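Long-range contacts in alpha-rhamnosidase (Dictyoglomus thermophilum, PDB 6I60), which probably hydrolyses terminal non-reducing alpha-L-rhamnose residues in alpha-L-rhamnosides: residues Tyr171-Ala176 against Ile294-Leu299; Pro361-Tyr366 against Glu440-Pro445. One frame throughout, in Å; residues are numbered along the deposited sequence.

After the N-terminal immunoglobulin-like region and its strands, the chain reaches strand 171-184. It passes through 117 residues rich in strands and without helix before 294-299 returns to 171-176, and interaction 1 closes that loop. Interaction 2 opens later at 361-366. It closes a loop of 73 residues, again without helix, when 440-445 comes back. The two contacts are in series; neither nests in or crosses the other. Their centres are about 24 Å apart, and their nearest atoms about 15 Å. A run of paired strands joins them: 288-298, 302-306, 414-418, 388-394, 438-442 and 363-368. Interaction 1 ties two hairpins side by side, while interaction 2 zips neighbouring strands of the concanavalin-like domain.

Interaction 1. Residues Tyr171-Ala176 against Ile294-Leu299; sequences YTIAYA and ITLNSL
A174 O and the N297 amide meet between the strands, and N251 clamps both: its ND2 bonds to A174 O and its backbone N to N297 OD1. N297 ND2 lies near A174 O, but the angle is too poor for a bond; it has another hydrogen-bond partner. This is where two antiparallel neighbours of a beta-rich region, strands 171-184 and 288-298, splay apart at one end. Segments 171-174 and 294-298 make 145° with each other, and the side chains do the joining here. Each strand has its own hairpin partner: I173 is joined by backbone hydrogen bonds to E158 of strand 157-160, and T295 and L296 likewise to I304 of strand 302-306.

The Y175 ring lies alongside T295. T295 CB sits over one ring face, 4.3 Å from the ring centroid and 23° off its normal, a CH-pi contact. Y175 CG is anti to the carbonyl carbon (chi1 -86°), which lays the ring over the other strand. Y175 CA also approaches T295 O in a CA-H...O contact. L296 CD2 reaches Y175 CE1 at 3.6 Å, at a slant to the ring.

I173 CG2 packs on L296 CB, and its CG1 branch rests against S298 CB. At the other end A176, beside I248, touches I294: A176 CB and I294 CG2 are 3.6 Å apart.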
loop_
_atom_site.group_PDB
_atom_site.type_symbol
_atom_site.label_atom_id
_atom_site.label_comp_id
_atom_site.label_asym_id
_atom_site.label_seq_id
_atom_site.Cartn_x
_atom_site.Cartn_y
_atom_site.Cartn_z
ATOM N N TYR A 171 -10.591 15.028 21.260
ATOM C CA TYR A 171 -10.079 15.571 20.005
ATOM C C TYR A 171 -9.829 17.063 20.178
ATOM O O TYR A 171 -10.776 17.844 20.315
ATOM C CB TYR A 171 -11.052 15.307 18.853
ATOM C CG TYR A 171 -11.469 13.857 18.730
ATOM C CD1 TYR A 171 -10.761 12.975 17.924
ATOM C CD2 TYR A 171 -12.568 13.369 19.425
ATOM C CE1 TYR A 171 -11.137 11.648 17.811
ATOM C CE2 TYR A 171 -12.950 12.044 19.319
ATOM C CZ TYR A 171 -12.234 11.189 18.511
ATOM O OH TYR A 171 -12.614 9.871 18.404
ATOM N N THR A 172 -8.557 17.454 20.175
ATOM C CA THR A 172 -8.157 18.855 20.234
ATOM C C THR A 172 -7.877 19.320 18.810
ATOM O O THR A 172 -6.852 18.961 18.222
ATOM C CB THR A 172 -6.929 19.043 21.124
ATOM O OG1 THR A 172 -6.978 18.114 22.215
ATOM C CG2 THR A 172 -6.882 20.456 21.673
ATOM N N ILE A 173 -8.789 20.113 18.256
ATOM C CA ILE A 173 -8.715 20.560 16.869
ATOM C C ILE A 173 -8.286 22.020 16.869
ATOM O O ILE A 173 -9.043 22.900 17.295
ATOM C CB ILE A 173 -10.053 20.376 16.139
ATOM C CG1 ILE A 173 -10.401 18.890 16.022
ATOM C CG2 ILE A 173 -9.999 21.025 14.763
ATOM C CD1 ILE A 173 -11.804 18.554 16.480
ATOM N N ALA A 174 -7.072 22.280 16.388
ATOM C CA ALA A 174 -6.582 23.638 16.224
ATOM C C ALA A 174 -7.100 24.229 14.914
ATOM O O ALA A 174 -7.767 23.562 14.118
ATOM C CB ALA A 174 -5.056 23.664 16.273
ATOM N N TYR A 175 -6.789 25.498 14.685
ATOM C CA TYR A 175 -7.212 26.183 13.475
ATOM C C TYR A 175 -6.197 25.925 12.363
ATOM O O TYR A 175 -5.316 25.070 12.479
ATOM C CB TYR A 175 -7.390 27.675 13.745
ATOM C CG TYR A 175 -8.752 28.055 14.279
ATOM C CD1 TYR A 175 -9.380 27.287 15.252
ATOM C CD2 TYR A 175 -9.407 29.188 13.815
ATOM C CE1 TYR A 175 -10.622 27.635 15.744
ATOM C CE2 TYR A 175 -10.649 29.544 14.301
ATOM C CZ TYR A 175 -11.252 28.766 15.266
ATOM O OH TYR A 175 -12.488 29.120 15.750
ATOM N N ALA A 176 -6.311 26.669 11.265
ATOM C CA ALA A 176 -5.414 26.515 10.125
ATOM C C ALA A 176 -4.582 27.777 9.949
ATOM O O ALA A 176 -5.049 28.745 9.330
ATOM C CB ALA A 176 -6.205 26.210 8.850
ATOM N N ILE A 294 -10.155 28.838 6.682
ATOM C CA ILE A 294 -10.348 27.539 7.319
ATOM C C ILE A 294 -10.270 27.701 8.830
ATOM O O ILE A 294 -9.290 28.237 9.362
ATOM C CB ILE A 294 -9.311 26.523 6.816
ATOM C CG1 ILE A 294 -9.500 26.263 5.322
ATOM C CG2 ILE A 294 -9.430 25.219 7.586
ATOM C CD1 ILE A 294 -8.358 26.757 4.471
ATOM N N THR A 295 -11.308 27.238 9.528
ATOM C CA THR A 295 -11.308 27.238 10.986
ATOM C C THR A 295 -10.867 25.875 11.502
ATOM O O THR A 295 -9.678 25.544 11.461
ATOM C CB THR A 295 -12.690 27.595 11.539
ATOM O OG1 THR A 295 -13.623 26.559 11.212
ATOM C CG2 THR A 295 -13.174 28.914 10.951
ATOM N N LEU A 296 -11.815 25.073 11.980
ATOM C CA LEU A 296 -11.498 23.745 12.479
ATOM C C LEU A 296 -11.244 22.785 11.325
ATOM O O LEU A 296 -11.911 22.844 10.288
ATOM C CB LEU A 296 -12.635 23.219 13.354
ATOM C CG LEU A 296 -13.038 24.102 14.535
ATOM C CD1 LEU A 296 -14.229 23.500 15.264
ATOM C CD2 LEU A 296 -11.867 24.288 15.479
ATOM N N ASN A 297 -10.267 21.899 11.509
ATOM C CA ASN A 297 -9.949 20.888 10.510
ATOM C C ASN A 297 -9.507 19.620 11.223
ATOM O O ASN A 297 -8.645 19.670 12.106
ATOM C CB ASN A 297 -8.865 21.379 9.541
ATOM C CG ASN A 297 -7.550 21.691 10.234
ATOM O OD1 ASN A 297 -6.581 20.940 10.117
ATOM N ND2 ASN A 297 -7.509 22.804 10.956
ATOM N N SER A 298 -10.106 18.492 10.848
ATOM C CA SER A 298 -9.802 17.216 11.477
ATOM C C SER A 298 -10.035 16.103 10.470
ATOM O O SER A 298 -10.982 16.161 9.682
ATOM C CB SER A 298 -10.660 16.988 12.726
ATOM O OG SER A 298 -10.134 15.940 13.521
ATOM N N LEU A 299 -9.166 15.090 10.501
ATOM C CA LEU A 299 -9.325 13.957 9.596
ATOM C C LEU A 299 -10.605 13.184 9.882
ATOM O O LEU A 299 -11.209 12.624 8.961
ATOM C CB LEU A 299 -8.116 13.027 9.698
ATOM C CG LEU A 299 -6.759 13.611 9.304
ATOM C CD1 LEU A 299 -5.636 12.646 9.650
ATOM C CD2 LEU A 299 -6.739 13.953 7.825
#

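Interaction 2. Residues Pro361-Tyr366 against Glu440-Pro445; sequences PGTYVY and EILGYP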
loop_
_atom_site.group_PDB
_atom_site.type_symbol
_atom_site.label_atom_id
_atom_site.label_comp_id
_atom_site.label_asym_id
_atom_site.label_seq_id
_atom_site.Cartn_x
_atom_site.Cartn_y
_atom_site.Cartn_z
ATOM N N PRO A 361 -37.346 17.957 3.105
ATOM C CA PRO A 361 -37.268 19.237 2.385
ATOM C C PRO A 361 -35.964 19.971 2.662
ATOM O O PRO A 361 -35.506 20.060 3.804
ATOM C CB PRO A 361 -38.478 20.013 2.918
ATOM C CG PRO A 361 -39.432 18.958 3.373
ATOM C CD PRO A 361 -38.575 17.848 3.909
ATOM N N GLY A 362 -35.363 20.499 1.595
ATOM C CA GLY A 362 -34.083 21.166 1.682
ATOM C C GLY A 362 -32.886 20.246 1.769
ATOM O O GLY A 362 -31.752 20.715 1.599
ATOM N N THR A 363 -33.095 18.959 2.024
ATOM C CA THR A 363 -32.023 17.979 2.127
ATOM C C THR A 363 -31.952 17.194 0.822
ATOM O O THR A 363 -32.951 16.607 0.393
ATOM C CB THR A 363 -32.262 17.038 3.308
ATOM O OG1 THR A 363 -32.435 17.805 4.507
ATOM C CG2 THR A 363 -31.094 16.082 3.482
ATOM N N TYR A 364 -30.776 17.184 0.196
ATOM C CA TYR A 364 -30.560 16.493 -1.068
ATOM C C TYR A 364 -29.437 15.478 -0.906
ATOM O O TYR A 364 -28.353 15.817 -0.417
ATOM C CB TYR A 364 -30.243 17.489 -2.186
ATOM C CG TYR A 364 -31.411 18.396 -2.493
ATOM C CD1 TYR A 364 -31.567 19.607 -1.829
ATOM C CD2 TYR A 364 -32.371 18.031 -3.427
ATOM C CE1 TYR A 364 -32.642 20.434 -2.096
ATOM C CE2 TYR A 364 -33.449 18.852 -3.702
ATOM C CZ TYR A 364 -33.581 20.051 -3.032
ATOM O OH TYR A 364 -34.653 20.867 -3.304
ATOM N N VAL A 365 -29.701 14.240 -1.316
ATOM C CA VAL A 365 -28.792 13.118 -1.113
ATOM C C VAL A 365 -28.270 12.652 -2.465
ATOM O O VAL A 365 -29.048 12.473 -3.410
ATOM C CB VAL A 365 -29.487 11.964 -0.374
ATOM C CG1 VAL A 365 -28.633 10.712 -0.440
ATOM C CG2 VAL A 365 -29.778 12.355 1.065
ATOM N N TYR A 366 -26.959 12.445 -2.550
ATOM C CA TYR A 366 -26.310 11.947 -3.753
ATOM C C TYR A 366 -25.801 10.531 -3.528
ATOM O O TYR A 366 -25.386 10.171 -2.424
ATOM C CB TYR A 366 -25.144 12.849 -4.164
ATOM C CG TYR A 366 -25.569 14.148 -4.802
ATOM C CD1 TYR A 366 -25.968 15.228 -4.025
ATOM C CD2 TYR A 366 -25.572 14.298 -6.181
ATOM C CE1 TYR A 366 -26.357 16.420 -4.605
ATOM C CE2 TYR A 366 -25.957 15.484 -6.770
ATOM C CZ TYR A 366 -26.348 16.543 -5.977
ATOM O OH TYR A 366 -26.734 17.726 -6.559
ATOM N N GLU A 440 -24.868 13.849 1.701
ATOM C CA GLU A 440 -26.023 14.672 2.030
ATOM C C GLU A 440 -25.594 16.130 2.108
ATOM O O GLU A 440 -24.598 16.451 2.763
ATOM C CB GLU A 440 -26.654 14.233 3.354
ATOM C CG GLU A 440 -27.627 15.244 3.932
ATOM C CD GLU A 440 -27.954 14.973 5.384
ATOM O OE1 GLU A 440 -28.545 13.910 5.670
ATOM O OE2 GLU A 440 -27.624 15.823 6.238
ATOM N N ILE A 441 -26.340 17.006 1.442
ATOM C CA ILE A 441 -26.052 18.437 1.420
ATOM C C ILE A 441 -27.290 19.182 1.893
ATOM O O ILE A 441 -28.371 19.039 1.308
ATOM C CB ILE A 441 -25.626 18.917 0.025
ATOM C CG1 ILE A 441 -24.419 18.120 -0.465
ATOM C CG2 ILE A 441 -25.315 20.410 0.045
ATOM C CD1 ILE A 441 -24.518 17.715 -1.909
ATOM N N LEU A 442 -27.132 19.978 2.946
ATOM C CA LEU A 442 -28.202 20.808 3.478
ATOM C C LEU A 442 -27.794 22.267 3.358
ATOM O O LEU A 442 -26.663 22.629 3.696
ATOM C CB LEU A 442 -28.506 20.456 4.937
ATOM C CG LEU A 442 -29.589 21.306 5.607
ATOM C CD1 LEU A 442 -30.919 20.563 5.630
ATOM C CD2 LEU A 442 -29.173 21.719 7.014
ATOM N N GLY A 443 -28.710 23.096 2.871
ATOM C CA GLY A 443 -28.460 24.514 2.735
ATOM C C GLY A 443 -28.021 24.975 1.363
ATOM O O GLY A 443 -27.528 26.103 1.242
ATOM N N TYR A 444 -28.177 24.149 0.336
ATOM C CA TYR A 444 -27.786 24.557 -1.003
ATOM C C TYR A 444 -28.708 25.666 -1.506
ATOM O O TYR A 444 -29.920 25.621 -1.274
ATOM C CB TYR A 444 -27.831 23.366 -1.959
ATOM C CG TYR A 444 -27.205 23.641 -3.304
ATOM C CD1 TYR A 444 -27.981 24.045 -4.381
ATOM C CD2 TYR A 444 -25.837 23.503 -3.495
ATOM C CE1 TYR A 444 -27.415 24.300 -5.611
ATOM C CE2 TYR A 444 -25.260 23.756 -4.721
ATOM C CZ TYR A 444 -26.055 24.154 -5.777
ATOM O OH TYR A 444 -25.490 24.408 -7.004
ATOM N N PRO A 445 -28.165 26.681 -2.189
ATOM C CA PRO A 445 -29.021 27.748 -2.728
ATOM C C PRO A 445 -29.905 27.258 -3.863
ATOM O O PRO A 445 -29.648 27.558 -5.033
ATOM C CB PRO A 445 -28.012 28.797 -3.212
ATOM C CG PRO A 445 -26.765 28.022 -3.484
ATOM C CD PRO A 445 -26.738 26.922 -2.460
#
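Y364 and I441 are held together by two backbone hydrogen bonds, as an antiparallel hydrogen-bonded pair. I441 N gives to Y364 O at 3.0 Å. In return Y364 N gives to I441 O at 3.2 Å; that bond is almost straight at the hydrogen (171°). E440 CA also approaches Y364 O, at 3.6 Å, as a CA-H...O contact. V365 and E440 follow as a non-hydrogen-bonded pair.

Side chains pack on both faces. On the face of V365 and E440, the T363 methyl leans on the aliphatic part of E440, with T363 CG2 3.6 Å from E440 CG. E440 CG stands anti to its backbone N (chi1 165°), which swings the chain so that its CG and CD lie against the T363 methyl; the two side chains cross at a slant. L442 turns its CD1 branch toward the T363 hydroxyl. On the face of I441, I441 CD1 comes obliquely to Y366 CE1, 3.5 Å away.

Further out, Y366 OH is anchored by a hydrogen bond to T449 O. The E440 carboxylate has weaker partners: Y405 OH, and R390 through a long ion pair. T363 O accepts from S358 OG. Strand 355-357 flanks 363-368, and strand 388-394 flanks 438-442. I441 rests on I389 of the latter strand. The result is antiparallel pairing inside a multi-stranded sheet, as expected of the concanavalin-like beta-sandwich domain of bacterial alpha-L-rhamnosidases.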